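Local coordinates for protein endoglucanase (Mytilus edulis, PDB 1WC2) that hydrolyses internal beta-1,4-glucosidic linkages in cellulose and related beta-glucans, acting on soluble carboxymethylcellulose, and also has expansin activity, at residues G13-S18 against T150-V155. Sequence-based numbering, arbitrary orientation.
Sequences GKSCAS and TTWEVV
With CG of Trp152 held between its backbone N and carbonyl carbon (chi1 69°) and OG of Ser15 anti to its own N, the indole reaches across to the serine, and Trp152 NE1 donates to Ser15 OG at 3.0 Å. The hydroxyl lies 29° out of the indole plane and is also hydrogen-bonded to Glu128. CD1 of the same ring rests against the methyl of Ala17 (CD1 to CB, 3.8 Å), while the carbonyl carbon of Cys16 lies at the ring's edge. An alanine in place of Trp152 would remove the indole N-H, probably leaving Ser15 OG to Glu128 alone and a gap beside Ala17. The backbones pair antiparallel at Ala17 and Thr150: Ala17 N donates to Thr150 O at 2.9 Å, and Ala17 O accepts from both Thr150 N and Thr150 OG1. Next come the non-hydrogen-bonded pair Cys16 and Thr151, then a weak bond from Trp152 N to Ser15 O; the strand segments run at 111° to each other. A water bridges Lys14 NZ and Thr151 OG1, and Cys16 SG is disulfide-bonded to Cys4. Within the double-psi beta-barrel, strand 14-22 is flanked by 129-134, and strand 148-155 by 72-78; Leu129, Leu75 and Tyr56 of helix 54-57 meet Trp152.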
loop_
_atom_site.group_PDB
_atom_site.type_symbol
_atom_site.label_atom_id
_atom_site.label_comp_id
_atom_site.label_asym_id
_atom_site.label_seq_id
_atom_site.Cartn_x
_atom_site.Cartn_y
_atom_site.Cartn_z
ATOM N N GLY A 13 1.167 -16.202 -12.722
ATOM C CA GLY A 13 0.332 -16.885 -11.752
ATOM C C GLY A 13 0.186 -16.186 -10.405
ATOM O O GLY A 13 -0.325 -16.785 -9.452
ATOM N N LYS A 14 0.614 -14.919 -10.346
ATOM C CA LYS A 14 0.530 -14.085 -9.146
ATOM C C LYS A 14 -0.285 -12.819 -9.436
ATOM O O LYS A 14 -0.131 -12.203 -10.484
ATOM C CB LYS A 14 1.935 -13.686 -8.684
ATOM C CG LYS A 14 2.834 -14.871 -8.319
ATOM C CD LYS A 14 4.311 -14.476 -8.239
ATOM C CE LYS A 14 4.996 -14.485 -9.608
ATOM N NZ LYS A 14 6.461 -14.214 -9.536
ATOM N N SER A 15 -1.129 -12.423 -8.499
ATOM C CA SER A 15 -1.872 -11.173 -8.622
ATOM C C SER A 15 -0.955 -9.947 -8.561
ATOM O O SER A 15 -0.051 -9.894 -7.729
ATOM C CB SER A 15 -2.922 -11.078 -7.519
ATOM O OG SER A 15 -3.639 -9.863 -7.615
ATOM N N CYS A 16 -1.212 -8.969 -9.427
ATOM C CA CYS A 16 -0.456 -7.725 -9.425
ATOM C C CYS A 16 -1.150 -6.580 -8.674
ATOM O O CYS A 16 -2.377 -6.537 -8.559
ATOM C CB CYS A 16 -0.164 -7.288 -10.864
ATOM S SG CYS A 16 0.798 -8.522 -11.777
ATOM N N ALA A 17 -0.327 -5.659 -8.164
ATOM C CA ALA A 17 -0.782 -4.406 -7.560
ATOM C C ALA A 17 -0.034 -3.251 -8.196
ATOM O O ALA A 17 1.194 -3.310 -8.388
ATOM C CB ALA A 17 -0.532 -4.403 -6.050
ATOM N N SER A 18 -0.768 -2.189 -8.511
ATOM C CA SER A 18 -0.140 -0.925 -8.873
ATOM C C SER A 18 0.204 -0.135 -7.602
ATOM O O SER A 18 -0.338 -0.384 -6.513
ATOM C CB SER A 18 -1.045 -0.115 -9.816
ATOM O OG SER A 18 -2.393 -0.025 -9.360
ATOM N N THR A 150 3.933 -4.322 -9.309
ATOM C CA THR A 150 4.344 -5.344 -8.347
ATOM C C THR A 150 3.435 -6.561 -8.370
ATOM O O THR A 150 2.312 -6.494 -8.876
ATOM C CB THR A 150 4.339 -4.786 -6.898
ATOM O OG1 THR A 150 2.995 -4.503 -6.466
ATOM C CG2 THR A 150 5.172 -3.495 -6.770
ATOM N N THR A 151 3.923 -7.661 -7.784
ATOM C CA THR A 151 3.055 -8.731 -7.293
ATOM C C THR A 151 3.042 -8.654 -5.763
ATOM O O THR A 151 3.987 -8.155 -5.147
ATOM C CB THR A 151 3.499 -10.131 -7.786
ATOM O OG1 THR A 151 4.877 -10.348 -7.452
ATOM C CG2 THR A 151 3.388 -10.221 -9.310
ATOM N N TRP A 152 1.965 -9.137 -5.143
ATOM C CA TRP A 152 1.714 -8.874 -3.723
ATOM C C TRP A 152 1.255 -10.128 -2.977
ATOM O O TRP A 152 0.632 -11.032 -3.547
ATOM C CB TRP A 152 0.692 -7.744 -3.555
ATOM C CG TRP A 152 -0.692 -8.093 -3.992
ATOM C CD1 TRP A 152 -1.195 -8.025 -5.251
ATOM C CD2 TRP A 152 -1.771 -8.508 -3.151
ATOM N NE1 TRP A 152 -2.514 -8.406 -5.260
ATOM C CE2 TRP A 152 -2.899 -8.694 -3.974
ATOM C CE3 TRP A 152 -1.903 -8.733 -1.775
ATOM C CZ2 TRP A 152 -4.140 -9.090 -3.463
ATOM C CZ3 TRP A 152 -3.130 -9.126 -1.269
ATOM C CH2 TRP A 152 -4.229 -9.299 -2.111
ATOM N N GLU A 153 1.545 -10.159 -1.684
ATOM C CA GLU A 153 1.145 -11.260 -0.807
ATOM C C GLU A 153 1.059 -10.731 0.636
ATOM O O GLU A 153 1.745 -9.765 0.994
ATOM C CB GLU A 153 2.157 -12.407 -0.905
ATOM C CG GLU A 153 3.518 -11.997 -0.385
ATOM C CD GLU A 153 4.647 -12.969 -0.689
ATOM O OE1 GLU A 153 4.602 -14.105 -0.162
ATOM O OE2 GLU A 153 5.591 -12.588 -1.421
ATOM N N VAL A 154 0.227 -11.360 1.456
ATOM C CA VAL A 154 0.125 -11.048 2.876
ATOM C C VAL A 154 1.226 -11.788 3.647
ATOM O O VAL A 154 1.469 -12.980 3.418
ATOM C CB VAL A 154 -1.271 -11.442 3.425
ATOM C CG1 VAL A 154 -1.375 -11.200 4.932
ATOM C CG2 VAL A 154 -2.369 -10.684 2.682
ATOM N N VAL A 155 1.899 -11.074 4.549
ATOM C CA VAL A 155 2.974 -11.625 5.375
ATOM C C VAL A 155 2.841 -11.151 6.826
ATOM O O VAL A 155 2.112 -10.202 7.123
ATOM C CB VAL A 155 4.370 -11.225 4.833
ATOM C CG1 VAL A 155 4.621 -11.842 3.461
ATOM C CG2 VAL A 155 4.532 -9.712 4.773
HETATM O O HOH W 1 6.644 -11.502 -9.227
#